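PDB 1ZCE: hypothetical protein Atu2648 from Agrobacterium tumefaciens str. C58, which is of unknown function but adopts the EVE fold, which is akin to ASCH and PUA domains, and so may bind nucleic acid. Local coordinates for residues W16-K20 / I88-D93; G58-V62 / P97-K101; E66-H72 / D84-R89. One frame throughout, in Å; residues are numbered along the deposited sequence.

Contact 1 of 3, residues W16-K20 / I88-D93; sequences WEMQK and IRAVCD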
loop_
_atom_site.group_PDB
_atom_site.type_symbol
_atom_site.label_atom_id
_atom_site.label_comp_id
_atom_site.label_asym_id
_atom_site.label_seq_id
_atom_site.Cartn_x
_atom_site.Cartn_y
_atom_site.Cartn_z
ATOM N N TRP A 16 -7.279 -8.454 2.259
ATOM C CA TRP A 16 -5.924 -8.970 2.280
ATOM C C TRP A 16 -5.946 -10.453 1.900
ATOM O O TRP A 16 -5.064 -10.931 1.189
ATOM C CB TRP A 16 -5.335 -8.773 3.680
ATOM C CG TRP A 16 -4.003 -9.408 3.894
ATOM C CD1 TRP A 16 -3.675 -10.282 4.886
ATOM C CD2 TRP A 16 -2.816 -9.219 3.115
ATOM N NE1 TRP A 16 -2.360 -10.653 4.778
ATOM C CE2 TRP A 16 -1.806 -10.015 3.697
ATOM C CE3 TRP A 16 -2.506 -8.455 1.979
ATOM C CZ2 TRP A 16 -0.506 -10.074 3.189
ATOM C CZ3 TRP A 16 -1.209 -8.513 1.472
ATOM C CH2 TRP A 16 -0.227 -9.319 2.078
ATOM N N GLU A 17 -6.958 -11.181 2.365
ATOM C CA GLU A 17 -7.063 -12.599 2.041
ATOM C C GLU A 17 -7.200 -12.777 0.532
ATOM O O GLU A 17 -6.576 -13.658 -0.054
ATOM C CB GLU A 17 -8.259 -13.225 2.760
ATOM C CG GLU A 17 -8.093 -13.331 4.271
ATOM C CD GLU A 17 -7.059 -14.365 4.683
ATOM O OE1 GLU A 17 -6.757 -14.455 5.893
ATOM O OE2 GLU A 17 -6.551 -15.092 3.803
HETATM N N MSE A 18 -8.010 -11.931 -0.100
HETATM C CA MSE A 18 -8.195 -12.011 -1.544
HETATM C C MSE A 18 -6.889 -11.660 -2.254
HETATM O O MSE A 18 -6.544 -12.260 -3.275
HETATM C CB MSE A 18 -9.306 -11.063 -1.992
HETATM C CG MSE A 18 -10.680 -11.437 -1.452
HETATM SE SE MSE A 18 -12.018 -10.101 -1.843
HETATM C CE MSE A 18 -12.787 -10.892 -3.420
ATOM N N GLN A 19 -6.167 -10.686 -1.708
ATOM C CA GLN A 19 -4.897 -10.276 -2.285
ATOM C C GLN A 19 -3.920 -11.453 -2.250
ATOM O O GLN A 19 -3.284 -11.766 -3.254
ATOM C CB GLN A 19 -4.330 -9.078 -1.513
ATOM C CG GLN A 19 -3.023 -8.543 -2.076
ATOM C CD GLN A 19 -3.165 -8.045 -3.503
ATOM O OE1 GLN A 19 -3.977 -7.167 -3.784
ATOM N NE2 GLN A 19 -2.375 -8.610 -4.412
ATOM N N LYS A 20 -3.807 -12.112 -1.100
ATOM C CA LYS A 20 -2.903 -13.252 -0.986
ATOM C C LYS A 20 -3.300 -14.385 -1.931
ATOM O O LYS A 20 -2.439 -15.073 -2.480
ATOM C CB LYS A 20 -2.856 -13.769 0.455
ATOM C CG LYS A 20 -2.161 -12.816 1.416
ATOM C CD LYS A 20 -1.940 -13.444 2.780
ATOM C CE LYS A 20 -3.247 -13.710 3.505
ATOM N NZ LYS A 20 -2.986 -14.225 4.878
ATOM N N ILE A 88 0.045 -5.117 -7.928
ATOM C CA ILE A 88 0.773 -5.448 -6.706
ATOM C C ILE A 88 0.490 -6.889 -6.305
ATOM O O ILE A 88 -0.517 -7.469 -6.710
ATOM C CB ILE A 88 0.387 -4.522 -5.510
ATOM C CG1 ILE A 88 -1.106 -4.649 -5.193
ATOM C CG2 ILE A 88 0.749 -3.079 -5.827
ATOM C CD1 ILE A 88 -1.531 -3.906 -3.927
ATOM N N ARG A 89 1.387 -7.466 -5.513
ATOM C CA ARG A 89 1.209 -8.834 -5.040
ATOM C C ARG A 89 1.673 -8.961 -3.597
ATOM O O ARG A 89 2.504 -8.189 -3.127
ATOM C CB ARG A 89 1.970 -9.827 -5.923
ATOM C CG ARG A 89 3.467 -9.637 -5.977
ATOM C CD ARG A 89 4.059 -10.585 -7.011
ATOM N NE ARG A 89 5.460 -10.313 -7.312
ATOM C CZ ARG A 89 6.119 -10.863 -8.327
ATOM N NH1 ARG A 89 7.393 -10.562 -8.535
ATOM N NH2 ARG A 89 5.499 -11.711 -9.139
ATOM N N ALA A 90 1.129 -9.944 -2.896
ATOM C CA ALA A 90 1.477 -10.159 -1.504
ATOM C C ALA A 90 2.920 -10.613 -1.320
ATOM O O ALA A 90 3.469 -11.343 -2.148
ATOM C CB ALA A 90 0.539 -11.179 -0.895
ATOM N N VAL A 91 3.531 -10.151 -0.234
ATOM C CA VAL A 91 4.890 -10.538 0.109
ATOM C C VAL A 91 4.797 -11.350 1.401
ATOM O O VAL A 91 5.294 -12.475 1.477
ATOM C CB VAL A 91 5.809 -9.314 0.329
ATOM C CG1 VAL A 91 7.171 -9.773 0.832
ATOM C CG2 VAL A 91 5.980 -8.551 -0.977
ATOM N N CYS A 92 4.148 -10.786 2.415
ATOM C CA CYS A 92 3.983 -11.478 3.689
ATOM C C CYS A 92 2.946 -10.776 4.555
ATOM O O CYS A 92 2.628 -9.609 4.338
ATOM C CB CYS A 92 5.317 -11.541 4.440
ATOM S SG CYS A 92 5.964 -9.930 4.965
ATOM N N ASP A 93 2.410 -11.494 5.534
ATOM C CA ASP A 93 1.429 -10.909 6.432
ATOM C C ASP A 93 2.174 -10.063 7.447
ATOM O O ASP A 93 3.387 -10.198 7.615
ATOM C CB ASP A 93 0.671 -11.998 7.198
ATOM C CG ASP A 93 0.060 -13.039 6.291
ATOM O OD1 ASP A 93 -0.714 -12.661 5.391
ATOM O OD2 ASP A 93 0.349 -14.237 6.485
HETATM O O HOH W 1 -0.862 -11.342 -4.473
#
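Trp16 and Lys20 of helix 16-22 both reach Asp93 of strand 84-99, and they share one oxygen. Asp93 OD1 accepts from Trp16 NE1 at 2.7 Å. It also forms a salt bridge with Lys20 NZ at 2.8 Å. The indole proton arrives on the anti side of the carboxylate and the ammonium on the syn side, well out of the carboxylate plane. The indole and carboxylate planes are almost perpendicular, 85° apart, so the carboxylate meets the N-H edge of the ring with its own plane turned across it. The N-H bond is bent, with 142° at the hydrogen.

Lys20 lies one helical turn after Trp16. Its CG sits over one face of the indole, displaced toward the rim, and a bend at chi3 (-66°) carries NZ to the acid. The far corner of the ring, Trp16 CH2, packs on Ala90 CB at 3.6 Å. Lys20 CG touches the same methyl. Phe52 and Val62 also pack against the indole.

Gln19 leaves the helix with CG anti to the backbone N, then bends at chi2. Its NE2 gives a weak bond to Ile88 O, 3.2 Å away, while its OE1 accepts from Trp14. A water bridges the backbones and this amide: it donates to Gln19 O and accepts from Gln19 NE2 and from Ala90 N at 2.9 Å.

Val91 and Cys92 form a classic beta bulge opposite Ile64, just before Asp93. Glu17 adds a long ion pair to Lys20, 3.8 Å between OE2 and NZ. The helix thus meets the strand segment at two places, by a charged group at Asp93 and by a water-bridged amide near Ile88 and Ala90. Two donors on one oxygen would probably favour the ionised form of Asp93.

Contact 2 of 3, residues G58-V62 / P97-K101; sequences GLDVV and PVSLK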
loop_
_atom_site.group_PDB
_atom_site.type_symbol
_atom_site.label_atom_id
_atom_site.label_comp_id
_atom_site.label_asym_id
_atom_site.label_seq_id
_atom_site.Cartn_x
_atom_site.Cartn_y
_atom_site.Cartn_z
ATOM N N GLY A 58 -11.861 -2.331 9.520
ATOM C CA GLY A 58 -10.571 -2.887 9.896
ATOM C C GLY A 58 -9.656 -1.804 10.426
ATOM O O GLY A 58 -9.270 -1.821 11.596
ATOM N N LEU A 59 -9.320 -0.856 9.557
ATOM C CA LEU A 59 -8.469 0.276 9.902
ATOM C C LEU A 59 -7.120 -0.153 10.462
ATOM O O LEU A 59 -6.673 0.342 11.494
ATOM C CB LEU A 59 -9.201 1.191 10.891
ATOM C CG LEU A 59 -10.606 1.597 10.431
ATOM C CD1 LEU A 59 -11.249 2.493 11.477
ATOM C CD2 LEU A 59 -10.537 2.310 9.088
ATOM N N ASP A 60 -6.469 -1.079 9.770
ATOM C CA ASP A 60 -5.165 -1.548 10.200
ATOM C C ASP A 60 -4.292 -2.037 9.054
ATOM O O ASP A 60 -4.780 -2.393 7.977
ATOM C CB ASP A 60 -5.305 -2.653 11.261
ATOM C CG ASP A 60 -6.252 -3.775 10.849
ATOM O OD1 ASP A 60 -6.363 -4.746 11.629
ATOM O OD2 ASP A 60 -6.884 -3.708 9.776
ATOM N N VAL A 61 -2.986 -2.011 9.294
ATOM C CA VAL A 61 -2.008 -2.486 8.325
ATOM C C VAL A 61 -1.945 -3.991 8.551
ATOM O O VAL A 61 -1.498 -4.449 9.606
ATOM C CB VAL A 61 -0.620 -1.859 8.573
ATOM C CG1 VAL A 61 0.405 -2.465 7.621
ATOM C CG2 VAL A 61 -0.693 -0.350 8.375
ATOM N N VAL A 62 -2.378 -4.757 7.555
ATOM C CA VAL A 62 -2.435 -6.204 7.679
ATOM C C VAL A 62 -1.411 -6.998 6.890
ATOM O O VAL A 62 -1.258 -8.196 7.113
ATOM C CB VAL A 62 -3.836 -6.711 7.296
ATOM C CG1 VAL A 62 -4.853 -6.177 8.281
ATOM C CG2 VAL A 62 -4.190 -6.255 5.882
ATOM N N PRO A 97 -1.069 -7.211 13.023
ATOM C CA PRO A 97 -1.629 -6.059 12.312
ATOM C C PRO A 97 -1.600 -4.789 13.159
ATOM O O PRO A 97 -1.979 -4.801 14.329
ATOM C CB PRO A 97 -3.038 -6.529 11.968
ATOM C CG PRO A 97 -2.813 -7.987 11.680
ATOM C CD PRO A 97 -1.920 -8.401 12.843
ATOM N N VAL A 98 -1.148 -3.696 12.553
ATOM C CA VAL A 98 -1.019 -2.414 13.239
ATOM C C VAL A 98 -2.235 -1.517 13.031
ATOM O O VAL A 98 -2.522 -1.085 11.914
ATOM C CB VAL A 98 0.252 -1.681 12.754
ATOM C CG1 VAL A 98 0.460 -0.410 13.549
ATOM C CG2 VAL A 98 1.460 -2.603 12.878
ATOM N N SER A 99 -2.939 -1.228 14.121
ATOM C CA SER A 99 -4.136 -0.397 14.054
ATOM C C SER A 99 -3.826 1.075 13.825
ATOM O O SER A 99 -2.761 1.572 14.193
ATOM C CB SER A 99 -4.948 -0.532 15.343
ATOM O OG SER A 99 -4.276 0.094 16.422
ATOM N N LEU A 100 -4.783 1.768 13.218
ATOM C CA LEU A 100 -4.653 3.189 12.949
ATOM C C LEU A 100 -4.503 3.918 14.280
ATOM O O LEU A 100 -3.776 4.909 14.380
ATOM C CB LEU A 100 -5.896 3.701 12.219
ATOM C CG LEU A 100 -5.954 5.205 11.945
ATOM C CD1 LEU A 100 -4.841 5.599 10.989
ATOM C CD2 LEU A 100 -7.312 5.563 11.364
ATOM N N LYS A 101 -5.200 3.420 15.297
ATOM C CA LYS A 101 -5.144 4.017 16.625
ATOM C C LYS A 101 -3.711 4.021 17.144
ATOM O O LYS A 101 -3.227 5.039 17.644
ATOM C CB LYS A 101 -6.044 3.243 17.589
ATOM C CG LYS A 101 -6.068 3.801 19.004
ATOM C CD LYS A 101 -7.077 3.058 19.864
ATOM C CE LYS A 101 -7.110 3.599 21.283
ATOM N NZ LYS A 101 -5.804 3.420 21.976
HETATM O O HOH W 2 -5.411 -4.293 14.166
#
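Val61 and Val98 form the apolar centre, side by side on one face of the sheet, with their CB atoms 4.3 Å apart. Phe51 packs on Val61, and Val133 and Met136 of helix 127-136 pack on Val98. The two valines are an antiparallel hydrogen-bonded pair. Val61 N donates to Val98 O at 2.8 Å, and Val98 N returns a longer bond to Val61 O.

Further out, Val62 CG1 touches Pro97 CB at 4.1 Å, the two side chains crossing at about a right angle. At the other end Leu59 and Leu100 meet through their CB atoms, and Tyr53 touches both. Leu100 N donates to Leu59 O at 2.9 Å, which ties the first turn of helix 100-105 to the residue just before strand 60-73.

The polar edge lies on the other face, where Asp60 and Ser99 are a non-hydrogen-bonded pair. Asp60 runs alongside Pro97, pointing the same way, with OD1 3.8 Å from Pro97 CB. A water donates to Asp60 OD1 and weakly to Pro97 O. Ser99 OG caps Asp102 N. Leu59 and Asp60 form a G1 beta bulge opposite His54. This is the open end of an antiparallel beta hairpin, passing through a serine N-cap into a helix.

Contact 3 of 3, residues E66-H72 / D84-R89; sequences EVCALSH and DCVDIR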
loop_
_atom_site.group_PDB
_atom_site.type_symbol
_atom_site.label_atom_id
_atom_site.label_comp_id
_atom_site.label_asym_id
_atom_site.label_seq_id
_atom_site.Cartn_x
_atom_site.Cartn_y
_atom_site.Cartn_z
ATOM N N GLU A 66 4.260 -5.904 -2.842
ATOM C CA GLU A 66 5.315 -5.407 -3.708
ATOM C C GLU A 66 4.726 -5.148 -5.085
ATOM O O GLU A 66 3.748 -5.777 -5.492
ATOM C CB GLU A 66 6.460 -6.418 -3.817
ATOM C CG GLU A 66 6.098 -7.709 -4.534
ATOM C CD GLU A 66 7.241 -8.711 -4.540
ATOM O OE1 GLU A 66 7.051 -9.829 -5.063
ATOM O OE2 GLU A 66 8.326 -8.381 -4.019
ATOM N N VAL A 67 5.326 -4.203 -5.793
ATOM C CA VAL A 67 4.880 -3.861 -7.131
ATOM C C VAL A 67 5.383 -4.933 -8.096
ATOM O O VAL A 67 6.573 -5.254 -8.097
ATOM C CB VAL A 67 5.439 -2.481 -7.543
ATOM C CG1 VAL A 67 5.116 -2.199 -8.994
ATOM C CG2 VAL A 67 4.857 -1.389 -6.645
ATOM N N CYS A 68 4.487 -5.501 -8.898
ATOM C CA CYS A 68 4.902 -6.524 -9.853
ATOM C C CYS A 68 4.656 -6.127 -11.309
ATOM O O CYS A 68 4.918 -6.903 -12.231
ATOM C CB CYS A 68 4.235 -7.866 -9.542
ATOM S SG CYS A 68 2.445 -7.854 -9.366
ATOM N N ALA A 69 4.149 -4.914 -11.509
ATOM C CA ALA A 69 3.918 -4.372 -12.845
ATOM C C ALA A 69 3.927 -2.855 -12.744
ATOM O O ALA A 69 3.261 -2.275 -11.883
ATOM C CB ALA A 69 2.588 -4.859 -13.419
ATOM N N LEU A 70 4.704 -2.218 -13.613
ATOM C CA LEU A 70 4.807 -0.765 -13.640
ATOM C C LEU A 70 3.508 -0.147 -14.142
ATOM O O LEU A 70 2.686 -0.825 -14.753
ATOM C CB LEU A 70 5.963 -0.338 -14.548
ATOM C CG LEU A 70 7.373 -0.732 -14.099
ATOM C CD1 LEU A 70 8.376 -0.357 -15.181
ATOM C CD2 LEU A 70 7.710 -0.035 -12.788
ATOM N N SER A 71 3.332 1.144 -13.884
ATOM C CA SER A 71 2.133 1.857 -14.304
ATOM C C SER A 71 1.752 1.593 -15.750
ATOM O O SER A 71 2.579 1.723 -16.654
ATOM C CB SER A 71 2.319 3.362 -14.114
ATOM O OG SER A 71 2.342 3.707 -12.744
ATOM N N HIS A 72 0.489 1.239 -15.959
ATOM C CA HIS A 72 -0.032 0.968 -17.290
ATOM C C HIS A 72 -1.502 1.387 -17.288
ATOM O O HIS A 72 -2.099 1.560 -16.225
ATOM C CB HIS A 72 0.083 -0.525 -17.607
ATOM C CG HIS A 72 -0.729 -1.391 -16.698
ATOM N ND1 HIS A 72 -0.208 -1.997 -15.572
ATOM C CD2 HIS A 72 -2.044 -1.709 -16.717
ATOM C CE1 HIS A 72 -1.168 -2.647 -14.942
ATOM N NE2 HIS A 72 -2.295 -2.486 -15.615
ATOM N N ASP A 84 -4.045 5.423 -15.003
ATOM C CA ASP A 84 -3.176 4.260 -15.093
ATOM C C ASP A 84 -2.849 3.760 -13.684
ATOM O O ASP A 84 -3.091 4.457 -12.698
ATOM C CB ASP A 84 -1.897 4.555 -15.914
ATOM C CG ASP A 84 -1.288 5.920 -15.627
ATOM O OD1 ASP A 84 -0.855 6.169 -14.484
ATOM O OD2 ASP A 84 -1.225 6.749 -16.560
ATOM N N CYS A 85 -2.310 2.550 -13.593
ATOM C CA CYS A 85 -2.006 1.961 -12.297
ATOM C C CYS A 85 -0.982 0.836 -12.376
ATOM O O CYS A 85 -0.656 0.332 -13.460
ATOM C CB CYS A 85 -3.297 1.401 -11.695
ATOM S SG CYS A 85 -4.130 0.196 -12.806
ATOM N N VAL A 86 -0.467 0.457 -11.209
ATOM C CA VAL A 86 0.476 -0.646 -11.116
ATOM C C VAL A 86 -0.313 -1.897 -10.740
ATOM O O VAL A 86 -1.533 -1.858 -10.563
ATOM C CB VAL A 86 1.543 -0.419 -10.000
ATOM C CG1 VAL A 86 2.441 0.749 -10.362
ATOM C CG2 VAL A 86 0.865 -0.166 -8.657
ATOM N N ASP A 87 0.406 -3.010 -10.660
ATOM C CA ASP A 87 -0.152 -4.283 -10.220
ATOM C C ASP A 87 0.668 -4.565 -8.965
ATOM O O ASP A 87 1.864 -4.272 -8.944
ATOM C CB ASP A 87 0.138 -5.406 -11.218
ATOM C CG ASP A 87 -0.737 -5.357 -12.455
ATOM O OD1 ASP A 87 -1.317 -4.299 -12.758
ATOM O OD2 ASP A 87 -0.829 -6.399 -13.140
ATOM N N ILE A 88 0.045 -5.117 -7.928
ATOM C CA ILE A 88 0.773 -5.448 -6.706
ATOM C C ILE A 88 0.490 -6.889 -6.305
ATOM O O ILE A 88 -0.517 -7.469 -6.710
ATOM C CB ILE A 88 0.387 -4.522 -5.510
ATOM C CG1 ILE A 88 -1.106 -4.649 -5.193
ATOM C CG2 ILE A 88 0.749 -3.079 -5.827
ATOM C CD1 ILE A 88 -1.531 -3.906 -3.927
ATOM N N ARG A 89 1.387 -7.466 -5.513
ATOM C CA ARG A 89 1.209 -8.834 -5.040
ATOM C C ARG A 89 1.673 -8.961 -3.597
ATOM O O ARG A 89 2.504 -8.189 -3.127
ATOM C CB ARG A 89 1.970 -9.827 -5.923
ATOM C CG ARG A 89 3.467 -9.637 -5.977
ATOM C CD ARG A 89 4.059 -10.585 -7.011
ATOM N NE ARG A 89 5.460 -10.313 -7.312
ATOM C CZ ARG A 89 6.119 -10.863 -8.327
ATOM N NH1 ARG A 89 7.393 -10.562 -8.535
ATOM N NH2 ARG A 89 5.499 -11.711 -9.139
HETATM O O HOH W 3 8.033 -7.916 -7.686
HETATM O O HOH W 4 -0.071 4.969 -12.204
#
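Asp87 O receives two backbone N-H groups, from Cys68 at 2.9 Å and, weakly, from Ala69 at 3.5 Å. This is a classic beta bulge in the antiparallel hairpin of strands 60-73 and 84-99. The chain turns a corner at Ala69, and Ala69 O accepts from Asp87 N. A second register shift follows before His72, which pairs with Cys85 through two backbone bonds.

Val67 CG1 meets Val86 CB at 4.1 Å on the buried side, where Met44 touches both valines. On the other face, Ala69 CB rests on Asp87 CB. The His72 ring places one face over Cys85 O, while ND1 turns to donate to Leu70 O at 3.2 Å. That bond lies in the ring plane and helps fix the ring's rotation.

A water links Ser71 OG to Asp84 OD1, and Asp84 OD2 forms a salt bridge with Arg42. At the other end, the chains of Glu66 and Arg89 run out extended beyond CG. Their carboxylate and guanidinium planes are 45° apart. Arg89 NE donates to Glu66 OE1 at 2.8 Å, on the anti side, and Cys68 CB lies 3.5 Å above one face of the guanidinium.

All three contacts use strand 84-99, and contacts 2 and 3 pair it with strand 60-73. Contact 3 lies nearer the hairpin turn and contact 2 at the open end. Their centres are about 23 Å apart, on opposite sides of the chain's centre. Contact 1 lies between, about 15 Å from contact 2 and 13 Å from contact 3, and brings helix 16-22 onto the same sheet. It shares Ile88 and Arg89 with contact 3 and touches contact 2 where Trp16 packs on Val62. Along the chain the order is 16-20, 58-62, 66-72, 84-89 overlapping 88-93, then 97-101. One long, bulged hairpin thus carries all three contacts and seats helix 16-22 on the EVE domain's sheet.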